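PDB 1XYN: endo-1,4-beta-xylanase I from Hypocrea jecorina, which hydrolyses internal beta-1,4-xylosidic bonds in the main chain of xylan, a major plant cell wall hemicellulose, yielding xylooligosaccharides and xylose. Local coordinates for residues N4-N8 with N157-V161; A46-G52 with T133-V139; V15-P19 with V35-G39; T103-N107 with A145-L151. All coordinates share one frame. Numbering follows the deposited sequence.

Contact 1: N4-N8 with N157-V161; sequences NYDQN and NYQVV
Residues 5-8 and 157-161 are extended strands whose N-to-C directions diverge by 72° with a closest axis approach of 7.8 Å. Gln7 and Val160 have the nearest alpha carbons, 7.0 Å apart. At this spacing the strands meet through side chains. Tyr5 takes a t rotamer (chi1 -169°, chi2 78°) and Tyr158 a p rotamer (chi1 74°, chi2 83°), and the two rings form an offset stack with centroids 4.7 Å apart and planes at 22°; Tyr5 CE2 lies 3.7 Å from Tyr158 CD1. Tyr158 CB sits over the Tyr5 face, a CH-pi contact 4.2 Å from the ring centroid. Both strands flank strand 34-40 in the curved sheet of the family 11 xylanase jelly roll; Tyr158 probably binds substrate, as does adjacent Tyr66, which would place the stack beside the substrate cleft. Strand 5-8 enters through a classic beta bulge, Asn4 and Tyr5 both facing Gly39. Val160, chi1 -66° (m), brings CG1 within 3.6 Å of Tyr5 CD2, at the ring edge, and CG2 within 3.9 Å of Gln7 CB. The Asn157 side chain, t at chi1, turns back so that its OD1 accepts a 2.7 Å hydrogen bond from Tyr158 N.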
loop_
_atom_site.group_PDB
_atom_site.type_symbol
_atom_site.label_atom_id
_atom_site.label_comp_id
_atom_site.label_asym_id
_atom_site.label_seq_id
_atom_site.Cartn_x
_atom_site.Cartn_y
_atom_site.Cartn_z
ATOM N N ASN A 4 8.459 -5.138 24.528
ATOM C CA ASN A 4 9.477 -4.132 24.281
ATOM C C ASN A 4 9.290 -3.517 22.902
ATOM O O ASN A 4 10.199 -2.869 22.377
ATOM C CB ASN A 4 10.883 -4.727 24.425
ATOM C CG ASN A 4 11.244 -5.687 23.299
ATOM O OD1 ASN A 4 10.424 -6.483 22.850
ATOM N ND2 ASN A 4 12.485 -5.614 22.845
ATOM N N TYR A 5 8.122 -3.755 22.303
ATOM C CA TYR A 5 7.820 -3.196 20.989
ATOM C C TYR A 5 6.365 -2.777 20.864
ATOM O O TYR A 5 5.451 -3.507 21.250
ATOM C CB TYR A 5 8.174 -4.157 19.856
ATOM C CG TYR A 5 8.125 -3.489 18.503
ATOM C CD1 TYR A 5 9.170 -2.668 18.082
ATOM C CD2 TYR A 5 7.027 -3.647 17.657
ATOM C CE1 TYR A 5 9.127 -2.016 16.848
ATOM C CE2 TYR A 5 6.969 -2.996 16.421
ATOM C CZ TYR A 5 8.025 -2.183 16.025
ATOM O OH TYR A 5 7.990 -1.533 14.812
ATOM N N ASP A 6 6.170 -1.585 20.319
ATOM C CA ASP A 6 4.845 -1.025 20.126
ATOM C C ASP A 6 4.601 -0.785 18.638
ATOM O O ASP A 6 5.257 0.047 18.000
ATOM C CB ASP A 6 4.706 0.277 20.931
ATOM C CG ASP A 6 3.435 1.053 20.601
ATOM O OD1 ASP A 6 2.455 0.453 20.114
ATOM O OD2 ASP A 6 3.417 2.280 20.837
ATOM N N GLN A 7 3.681 -1.567 18.088
ATOM C CA GLN A 7 3.306 -1.462 16.691
ATOM C C GLN A 7 2.264 -0.364 16.598
ATOM O O GLN A 7 1.176 -0.489 17.159
ATOM C CB GLN A 7 2.728 -2.800 16.208
ATOM C CG GLN A 7 2.103 -2.779 14.815
ATOM C CD GLN A 7 3.027 -2.217 13.742
ATOM O OE1 GLN A 7 2.558 -1.697 12.729
ATOM N NE2 GLN A 7 4.334 -2.321 13.956
ATOM N N ASN A 8 2.616 0.732 15.939
ATOM C CA ASN A 8 1.680 1.837 15.785
ATOM C C ASN A 8 1.690 2.391 14.366
ATOM O O ASN A 8 2.428 3.328 14.046
ATOM C CB ASN A 8 1.971 2.945 16.790
ATOM C CG ASN A 8 0.889 4.007 16.806
ATOM O OD1 ASN A 8 -0.094 3.930 16.061
ATOM N ND2 ASN A 8 1.052 4.996 17.677
ATOM N N ASN A 157 12.202 -10.799 12.775
ATOM C CA ASN A 157 12.203 -9.381 13.080
ATOM C C ASN A 157 11.113 -9.204 14.138
ATOM O O ASN A 157 10.878 -10.131 14.903
ATOM C CB ASN A 157 11.935 -8.537 11.842
ATOM C CG ASN A 157 12.345 -7.091 12.040
ATOM O OD1 ASN A 157 11.559 -6.262 12.509
ATOM N ND2 ASN A 157 13.594 -6.788 11.714
ATOM N N TYR A 158 10.407 -8.074 14.171
ATOM C CA TYR A 158 9.398 -7.900 15.209
ATOM C C TYR A 158 8.193 -8.839 15.119
ATOM O O TYR A 158 7.867 -9.365 14.050
ATOM C CB TYR A 158 8.990 -6.430 15.363
ATOM C CG TYR A 158 8.101 -5.853 14.281
ATOM C CD1 TYR A 158 6.716 -6.044 14.318
ATOM C CD2 TYR A 158 8.633 -5.048 13.267
ATOM C CE1 TYR A 158 5.883 -5.449 13.381
ATOM C CE2 TYR A 158 7.808 -4.443 12.328
ATOM C CZ TYR A 158 6.432 -4.647 12.388
ATOM O OH TYR A 158 5.598 -4.062 11.451
ATOM N N GLN A 159 7.549 -9.058 16.262
ATOM C CA GLN A 159 6.409 -9.958 16.354
ATOM C C GLN A 159 5.457 -9.406 17.398
ATOM O O GLN A 159 5.781 -9.359 18.580
ATOM C CB GLN A 159 6.914 -11.345 16.757
ATOM C CG GLN A 159 5.872 -12.423 16.927
ATOM C CD GLN A 159 6.501 -13.737 17.384
ATOM O OE1 GLN A 159 6.598 -14.011 18.581
ATOM N NE2 GLN A 159 6.956 -14.535 16.429
ATOM N N VAL A 160 4.275 -8.986 16.957
ATOM C CA VAL A 160 3.289 -8.410 17.859
ATOM C C VAL A 160 1.931 -9.070 17.717
ATOM O O VAL A 160 1.736 -9.923 16.870
ATOM C CB VAL A 160 3.091 -6.881 17.573
ATOM C CG1 VAL A 160 4.364 -6.087 17.891
ATOM C CG2 VAL A 160 2.682 -6.660 16.124
ATOM N N VAL A 161 1.033 -8.723 18.631
ATOM C CA VAL A 161 -0.349 -9.170 18.606
ATOM C C VAL A 161 -0.986 -7.865 18.143
ATOM O O VAL A 161 -0.906 -6.858 18.841
ATOM C CB VAL A 161 -0.860 -9.517 20.005
ATOM C CG1 VAL A 161 -2.371 -9.708 19.984
ATOM C CG2 VAL A 161 -0.179 -10.769 20.505
#

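Contact 2: A46-G52 with T133-V139; sequences APINFGG and TSGTVTV
This is an antiparallel strand pairing at one border of the five-stranded sheet of the jelly-roll sandwich, where outermost strand 135-137 lies against strand 48-56. The short axes approach to 4.7 Å with their directions at 150°. Register runs Ile48-Val137, Asn49-Thr136, Phe50-Gly135. The first and last are hydrogen-bonded pairs: Ile48 N to Val137 O 3.1 Å, Val137 N to Ile48 O 2.8 Å, Phe50 N to Gly135 O 3.0 Å and Gly135 N to Phe50 O 2.9 Å. Between them, the non-hydrogen-bonded pair brings its alpha carbons to 4.4 Å, and Thr136 OG1 (chi1 m) donates to Asn49 OD1 (chi1 m) at 3.2 Å. On the other face stand Ile48 (m, t), Phe50 (p, chi2 -78°) and Val137 (t). The Phe50 ring folds over the neighbouring backbone, with Gly135 N over its face and CE1 3.6 Å from Val137 CG2. A beta carbon on Gly135 would press on Phe50 CZ, and its phi/psi of 160/-168 independently demand glycine. Beyond the strand, Thr138 centres an inverse gamma turn into helix 139-148, and Val139 CG1 reaches Ile48 CD1 at 4.2 Å. Thr133, at the other end, lies about 5 Å by its side chain from the bound calcium. Backbone bonds thus fix the register, apolar Ile48, Phe50 and Val137 turn into the sandwich toward Val65, Ile78 and Val161, and polar Asn49 and Thr136 face away from it.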
loop_
_atom_site.group_PDB
_atom_site.type_symbol
_atom_site.label_atom_id
_atom_site.label_comp_id
_atom_site.label_asym_id
_atom_site.label_seq_id
_atom_site.Cartn_x
_atom_site.Cartn_y
_atom_site.Cartn_z
ATOM N N ALA A 46 8.302 -18.818 21.343
ATOM C CA ALA A 46 7.487 -18.830 22.550
ATOM C C ALA A 46 6.004 -18.662 22.276
ATOM O O ALA A 46 5.606 -17.778 21.528
ATOM C CB ALA A 46 7.968 -17.757 23.508
ATOM N N PRO A 47 5.177 -19.565 22.821
ATOM C CA PRO A 47 3.722 -19.516 22.647
ATOM C C PRO A 47 3.180 -18.188 23.173
ATOM O O PRO A 47 3.374 -17.838 24.343
ATOM C CB PRO A 47 3.245 -20.693 23.494
ATOM C CG PRO A 47 4.354 -21.685 23.305
ATOM C CD PRO A 47 5.586 -20.825 23.468
ATOM N N ILE A 48 2.503 -17.451 22.295
ATOM C CA ILE A 48 1.943 -16.154 22.633
ATOM C C ILE A 48 0.510 -16.190 23.167
ATOM O O ILE A 48 -0.392 -16.738 22.533
ATOM C CB ILE A 48 2.011 -15.211 21.422
ATOM C CG1 ILE A 48 3.460 -15.048 20.966
ATOM C CG2 ILE A 48 1.424 -13.856 21.774
ATOM C CD1 ILE A 48 3.599 -14.221 19.694
ATOM N N ASN A 49 0.320 -15.579 24.333
ATOM C CA ASN A 49 -0.980 -15.497 24.991
ATOM C C ASN A 49 -1.633 -14.154 24.691
ATOM O O ASN A 49 -0.966 -13.113 24.693
ATOM C CB ASN A 49 -0.816 -15.631 26.504
ATOM C CG ASN A 49 -0.006 -16.851 26.898
ATOM O OD1 ASN A 49 -0.566 -17.902 27.218
ATOM N ND2 ASN A 49 1.323 -16.716 26.885
ATOM N N PHE A 50 -2.932 -14.190 24.410
ATOM C CA PHE A 50 -3.711 -12.988 24.120
ATOM C C PHE A 50 -5.092 -13.187 24.738
ATOM O O PHE A 50 -5.508 -14.312 25.002
ATOM C CB PHE A 50 -3.826 -12.756 22.606
ATOM C CG PHE A 50 -4.640 -13.803 21.884
ATOM C CD1 PHE A 50 -4.090 -15.050 21.582
ATOM C CD2 PHE A 50 -5.964 -13.547 21.529
ATOM C CE1 PHE A 50 -4.846 -16.027 20.943
ATOM C CE2 PHE A 50 -6.731 -14.515 20.889
ATOM C CZ PHE A 50 -6.170 -15.761 20.596
ATOM N N GLY A 51 -5.797 -12.098 25.002
ATOM C CA GLY A 51 -7.112 -12.227 25.592
ATOM C C GLY A 51 -7.777 -10.882 25.746
ATOM O O GLY A 51 -7.111 -9.855 25.824
ATOM N N GLY A 52 -9.096 -10.876 25.774
ATOM C CA GLY A 52 -9.796 -9.622 25.917
ATOM C C GLY A 52 -10.983 -9.565 24.995
ATOM O O GLY A 52 -11.639 -10.576 24.748
ATOM N N THR A 133 -11.187 -14.715 20.626
ATOM C CA THR A 133 -10.604 -13.470 21.091
ATOM C C THR A 133 -9.737 -13.688 22.332
ATOM O O THR A 133 -9.217 -12.731 22.904
ATOM C CB THR A 133 -11.701 -12.439 21.422
ATOM O OG1 THR A 133 -12.707 -13.052 22.240
ATOM C CG2 THR A 133 -12.334 -11.914 20.149
ATOM N N SER A 134 -9.561 -14.952 22.718
ATOM C CA SER A 134 -8.766 -15.324 23.898
ATOM C C SER A 134 -8.067 -16.659 23.643
ATOM O O SER A 134 -8.694 -17.599 23.149
ATOM C CB SER A 134 -9.681 -15.496 25.120
ATOM O OG SER A 134 -10.609 -14.429 25.245
ATOM N N GLY A 135 -6.784 -16.752 23.978
ATOM C CA GLY A 135 -6.083 -18.009 23.783
ATOM C C GLY A 135 -4.571 -17.945 23.740
ATOM O O GLY A 135 -3.960 -16.948 24.127
ATOM N N THR A 136 -3.971 -19.052 23.320
ATOM C CA THR A 136 -2.524 -19.173 23.187
ATOM C C THR A 136 -2.282 -19.587 21.755
ATOM O O THR A 136 -3.054 -20.363 21.194
ATOM C CB THR A 136 -1.952 -20.281 24.086
ATOM O OG1 THR A 136 -2.261 -19.997 25.452
ATOM C CG2 THR A 136 -0.437 -20.389 23.915
ATOM N N VAL A 137 -1.217 -19.061 21.169
ATOM C CA VAL A 137 -0.857 -19.367 19.797
ATOM C C VAL A 137 0.554 -19.950 19.774
ATOM O O VAL A 137 1.534 -19.221 19.948
ATOM C CB VAL A 137 -0.903 -18.087 18.908
ATOM C CG1 VAL A 137 -0.403 -18.378 17.496
ATOM C CG2 VAL A 137 -2.302 -17.544 18.854
ATOM N N THR A 138 0.645 -21.270 19.622
ATOM C CA THR A 138 1.933 -21.958 19.549
ATOM C C THR A 138 2.510 -21.639 18.162
ATOM O O THR A 138 2.276 -22.362 17.192
ATOM C CB THR A 138 1.760 -23.494 19.733
ATOM O OG1 THR A 138 0.972 -23.751 20.902
ATOM C CG2 THR A 138 3.098 -24.166 19.917
ATOM N N VAL A 139 3.241 -20.532 18.071
ATOM C CA VAL A 139 3.820 -20.085 16.809
ATOM C C VAL A 139 4.677 -21.075 16.016
ATOM O O VAL A 139 4.707 -21.008 14.782
ATOM C CB VAL A 139 4.590 -18.750 16.981
ATOM C CG1 VAL A 139 3.617 -17.626 17.297
ATOM C CG2 VAL A 139 5.621 -18.869 18.079
#

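Contact 3: V15-P19 with V35-G39; sequences VSYSP and VVGVG
Tyr17, Val36 and Val38 carry most of this contact, which joins the two sheets of the beta-jelly roll: strand 15-19 belongs to the edge of one sheet and strand 35-39 to the other. The strands run nearly parallel, 6° apart in direction, with axes 7.9 Å apart at closest, too far for backbone pairing; alpha carbons come nearest at Tyr17-Val36 (7.2 Å) and Pro19-Val38 (7.1 Å). Each strand is bonded to its own neighbours, Ser16 and Ser18 to strand 23-30, and Gly37 to Gln7. Tyr17 bridges the gap: its CA-to-CB bond points toward the opposing strand, and the t rotamer (chi1 174°, chi2 51°) lays the ring along it. Val36, m at chi1, sits over the ring face: its CB is 3.8 Å from the Tyr17 centroid and 14° off the normal, a CH-pi contact, and 3.7 Å from Tyr17 CD1. Val38, also m, meets the ring near its plane, and its CG1 additionally lies 4.3 Å from Pro19 CB. Gly37, between the two valines, has an almost fully stretched backbone (164/179). Phe24 and Val26 of strand 23-30 also pack on Tyr17, so the ring is held within the layer between the sheets. Its hydroxyl is hydrogen-bonded to Asp6 OD1 of strand 5-10; within the contact Tyr17 OH lies 3.1 Å from Gly37 O and 3.2 Å from Val38 CG1.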
loop_
_atom_site.group_PDB
_atom_site.type_symbol
_atom_site.label_atom_id
_atom_site.label_comp_id
_atom_site.label_asym_id
_atom_site.label_seq_id
_atom_site.Cartn_x
_atom_site.Cartn_y
_atom_site.Cartn_z
ATOM N N VAL A 15 -8.627 6.826 14.986
ATOM C CA VAL A 15 -7.985 5.648 15.582
ATOM C C VAL A 15 -7.374 6.051 16.927
ATOM O O VAL A 15 -6.398 6.801 16.977
ATOM C CB VAL A 15 -6.871 5.040 14.669
ATOM C CG1 VAL A 15 -6.199 3.851 15.368
ATOM C CG2 VAL A 15 -7.453 4.578 13.339
ATOM N N SER A 16 -7.992 5.582 18.007
ATOM C CA SER A 16 -7.550 5.866 19.364
ATOM C C SER A 16 -6.828 4.651 19.932
ATOM O O SER A 16 -7.452 3.734 20.454
ATOM C CB SER A 16 -8.758 6.199 20.237
ATOM O OG SER A 16 -9.694 6.981 19.512
ATOM N N TYR A 17 -5.506 4.658 19.829
ATOM C CA TYR A 17 -4.675 3.566 20.306
ATOM C C TYR A 17 -4.031 3.889 21.654
ATOM O O TYR A 17 -3.390 4.923 21.809
ATOM C CB TYR A 17 -3.592 3.271 19.258
ATOM C CG TYR A 17 -2.570 2.246 19.685
ATOM C CD1 TYR A 17 -2.966 1.009 20.200
ATOM C CD2 TYR A 17 -1.204 2.518 19.589
ATOM C CE1 TYR A 17 -2.028 0.069 20.612
ATOM C CE2 TYR A 17 -0.264 1.589 19.995
ATOM C CZ TYR A 17 -0.682 0.369 20.507
ATOM O OH TYR A 17 0.248 -0.544 20.925
ATOM N N SER A 18 -4.163 2.972 22.605
ATOM C CA SER A 18 -3.592 3.151 23.932
ATOM C C SER A 18 -2.745 1.956 24.359
ATOM O O SER A 18 -3.267 0.976 24.894
ATOM C CB SER A 18 -4.695 3.380 24.967
ATOM O OG SER A 18 -5.523 4.467 24.606
ATOM N N PRO A 19 -1.425 2.007 24.090
ATOM C CA PRO A 19 -0.519 0.918 24.469
ATOM C C PRO A 19 -0.276 0.897 25.979
ATOM O O PRO A 19 -0.451 1.902 26.666
ATOM C CB PRO A 19 0.762 1.258 23.707
ATOM C CG PRO A 19 0.729 2.749 23.638
ATOM C CD PRO A 19 -0.715 3.027 23.298
ATOM N N VAL A 35 -2.434 -0.637 11.668
ATOM C CA VAL A 35 -1.977 -1.850 12.332
ATOM C C VAL A 35 -1.381 -1.434 13.671
ATOM O O VAL A 35 -0.314 -0.818 13.707
ATOM C CB VAL A 35 -0.868 -2.572 11.521
ATOM C CG1 VAL A 35 -0.543 -3.922 12.164
ATOM C CG2 VAL A 35 -1.277 -2.743 10.069
ATOM N N VAL A 36 -2.075 -1.736 14.769
ATOM C CA VAL A 36 -1.568 -1.386 16.095
ATOM C C VAL A 36 -1.540 -2.610 16.993
ATOM O O VAL A 36 -2.370 -3.508 16.863
ATOM C CB VAL A 36 -2.443 -0.331 16.805
ATOM C CG1 VAL A 36 -2.443 0.979 16.044
ATOM C CG2 VAL A 36 -3.853 -0.867 17.005
ATOM N N GLY A 37 -0.617 -2.617 17.943
ATOM C CA GLY A 37 -0.518 -3.730 18.865
ATOM C C GLY A 37 0.813 -3.677 19.572
ATOM O O GLY A 37 1.624 -2.790 19.302
ATOM N N VAL A 38 1.045 -4.626 20.469
ATOM C CA VAL A 38 2.295 -4.672 21.223
ATOM C C VAL A 38 2.936 -6.054 21.184
ATOM O O VAL A 38 2.261 -7.059 20.990
ATOM C CB VAL A 38 2.087 -4.227 22.700
ATOM C CG1 VAL A 38 1.503 -2.820 22.745
ATOM C CG2 VAL A 38 1.196 -5.210 23.445
ATOM N N GLY A 39 4.243 -6.102 21.382
ATOM C CA GLY A 39 4.931 -7.374 21.353
ATOM C C GLY A 39 6.427 -7.295 21.584
ATOM O O GLY A 39 6.878 -6.659 22.538
#

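Contact 4: T103-N107 with A145-L151; sequences TIWEN and AWASLGL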
loop_
_atom_site.group_PDB
_atom_site.type_symbol
_atom_site.label_atom_id
_atom_site.label_comp_id
_atom_site.label_asym_id
_atom_site.label_seq_id
_atom_site.Cartn_x
_atom_site.Cartn_y
_atom_site.Cartn_z
ATOM N N THR A 103 -6.485 -22.397 7.804
ATOM C CA THR A 103 -6.250 -22.541 6.375
ATOM C C THR A 103 -5.052 -21.641 6.066
ATOM O O THR A 103 -5.014 -20.468 6.443
ATOM C CB THR A 103 -7.484 -22.164 5.515
ATOM O OG1 THR A 103 -7.764 -20.770 5.646
ATOM C CG2 THR A 103 -8.699 -22.955 5.963
ATOM N N ILE A 104 -4.030 -22.225 5.466
ATOM C CA ILE A 104 -2.823 -21.491 5.139
ATOM C C ILE A 104 -2.927 -20.890 3.746
ATOM O O ILE A 104 -3.434 -21.532 2.833
ATOM C CB ILE A 104 -1.602 -22.416 5.246
ATOM C CG1 ILE A 104 -1.532 -22.991 6.664
ATOM C CG2 ILE A 104 -0.316 -21.672 4.890
ATOM C CD1 ILE A 104 -0.465 -24.043 6.848
ATOM N N TRP A 105 -2.496 -19.635 3.617
ATOM C CA TRP A 105 -2.511 -18.909 2.350
ATOM C C TRP A 105 -1.146 -18.296 2.107
ATOM O O TRP A 105 -0.382 -18.056 3.040
ATOM C CB TRP A 105 -3.509 -17.738 2.376
ATOM C CG TRP A 105 -4.918 -18.087 2.664
ATOM C CD1 TRP A 105 -5.439 -18.485 3.865
ATOM C CD2 TRP A 105 -6.016 -18.013 1.754
ATOM N NE1 TRP A 105 -6.796 -18.652 3.761
ATOM C CE2 TRP A 105 -7.182 -18.372 2.476
ATOM C CE3 TRP A 105 -6.132 -17.673 0.398
ATOM C CZ2 TRP A 105 -8.455 -18.404 1.886
ATOM C CZ3 TRP A 105 -7.398 -17.699 -0.190
ATOM C CH2 TRP A 105 -8.545 -18.065 0.560
ATOM N N GLU A 106 -0.833 -18.065 0.842
ATOM C CA GLU A 106 0.405 -17.405 0.466
ATOM C C GLU A 106 -0.065 -16.307 -0.471
ATOM O O GLU A 106 -0.931 -16.528 -1.324
ATOM C CB GLU A 106 1.384 -18.333 -0.253
ATOM C CG GLU A 106 2.612 -17.574 -0.794
ATOM C CD GLU A 106 3.795 -18.470 -1.159
ATOM O OE1 GLU A 106 3.589 -19.507 -1.826
ATOM O OE2 GLU A 106 4.940 -18.130 -0.780
ATOM N N ASN A 107 0.482 -15.113 -0.290
ATOM C CA ASN A 107 0.100 -13.981 -1.111
ATOM C C ASN A 107 1.336 -13.166 -1.396
ATOM O O ASN A 107 2.383 -13.384 -0.789
ATOM C CB ASN A 107 -0.936 -13.131 -0.370
ATOM C CG ASN A 107 -1.502 -12.020 -1.231
ATOM O OD1 ASN A 107 -1.603 -12.154 -2.453
ATOM N ND2 ASN A 107 -1.890 -10.922 -0.598
ATOM N N ALA A 145 4.476 -25.834 9.766
ATOM C CA ALA A 145 3.486 -26.061 8.712
ATOM C C ALA A 145 3.786 -25.214 7.476
ATOM O O ALA A 145 3.648 -25.676 6.341
ATOM C CB ALA A 145 2.108 -25.759 9.224
ATOM N N TRP A 146 4.222 -23.980 7.702
ATOM C CA TRP A 146 4.551 -23.082 6.611
ATOM C C TRP A 146 5.753 -23.616 5.839
ATOM O O TRP A 146 5.719 -23.714 4.613
ATOM C CB TRP A 146 4.827 -21.666 7.141
ATOM C CG TRP A 146 3.594 -20.936 7.666
ATOM C CD1 TRP A 146 2.276 -21.304 7.508
ATOM C CD2 TRP A 146 3.576 -19.715 8.422
ATOM N NE1 TRP A 146 1.452 -20.385 8.117
ATOM C CE2 TRP A 146 2.218 -19.402 8.684
ATOM C CE3 TRP A 146 4.571 -18.858 8.902
ATOM C CZ2 TRP A 146 1.837 -18.267 9.405
ATOM C CZ3 TRP A 146 4.189 -17.733 9.618
ATOM C CH2 TRP A 146 2.832 -17.450 9.861
ATOM N N ALA A 147 6.796 -24.003 6.568
ATOM C CA ALA A 147 8.014 -24.533 5.963
ATOM C C ALA A 147 7.745 -25.791 5.146
ATOM O O ALA A 147 8.264 -25.926 4.037
ATOM C CB ALA A 147 9.054 -24.821 7.040
ATOM N N SER A 148 6.897 -26.678 5.674
ATOM C CA SER A 148 6.568 -27.936 5.000
ATOM C C SER A 148 5.812 -27.760 3.687
ATOM O O SER A 148 5.830 -28.650 2.834
ATOM C CB SER A 148 5.796 -28.880 5.934
ATOM O OG SER A 148 4.488 -28.419 6.206
ATOM N N LEU A 149 5.153 -26.613 3.529
ATOM C CA LEU A 149 4.407 -26.305 2.315
ATOM C C LEU A 149 5.212 -25.400 1.385
ATOM O O LEU A 149 4.690 -24.911 0.380
ATOM C CB LEU A 149 3.080 -25.638 2.669
ATOM C CG LEU A 149 2.090 -26.513 3.447
ATOM C CD1 LEU A 149 0.926 -25.675 3.979
ATOM C CD2 LEU A 149 1.588 -27.634 2.556
ATOM N N GLY A 150 6.482 -25.187 1.720
ATOM C CA GLY A 150 7.335 -24.340 0.898
ATOM C C GLY A 150 7.342 -22.860 1.265
ATOM O O GLY A 150 7.915 -22.039 0.549
ATOM N N LEU A 151 6.669 -22.513 2.357
ATOM C CA LEU A 151 6.623 -21.131 2.822
ATOM C C LEU A 151 7.844 -20.931 3.725
ATOM O O LEU A 151 7.808 -21.172 4.934
ATOM C CB LEU A 151 5.295 -20.845 3.546
ATOM C CG LEU A 151 4.019 -21.186 2.757
ATOM C CD1 LEU A 151 2.796 -20.608 3.447
ATOM C CD2 LEU A 151 4.112 -20.650 1.337
#
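Ile104 projects from its strand into the hollow formed by the last turn of the helix and what follows. Its CD1 touches Ala145 CB at 3.9 Å and Leu149 CD1 at 3.6 Å, while CG2 meets Trp146 CD1 at 3.7 Å and Leu151 CD1 at 3.6 Å. Its m, t rotamer spreads these methyls between the helix and the chain beyond. That chain is turned by a Schellman motif: Gly150, at positive phi, is C-prime, with Leu151 N hydrogen-bonded to Trp146 O at 2.7 Å and Gly150 N to Ala147 O at 3.0 Å. The motif reverses the backbone so that Leu151 joins Ala145 and Leu149 against the strand, and through these side chains helix 139-148 of the jelly roll packs on the curved sheet. Trp146 NE1 is hydrogen-bonded to Ser126 OG in that sheet, and the indole meets the ring of Tyr76. Farther along, the carboxyl carbon of Glu106, CD, lies 3.3 Å from Leu151 CD2; its carboxylate makes a long, weak ion pair with Lys92.

Overall arrangement
From the N terminus, the chain lays down 4-8 first and completes contact 1, between two strands flanking 34-40, only at 157-161, so that long loop encloses the other three. Contact 3 is the shortest closure, 15-19 meeting 35-39 across the two sheets, and closes before contact 2 opens at 46-52. Contacts 2 and 4 cross: 103-107 intervenes before 133-139 closes contact 2, pairing the border strand of the five-stranded sheet, and 145-151, at the helix end and the turn beyond, closes contact 4, joining helix to strand 100-109 of the other sheet. Gln7 and Asp6 link contact 1 to Gly37 and Tyr17 of contact 3, and Gln159 and Val161 pack on Ile48 of contact 2. Contact 4 touches none of these.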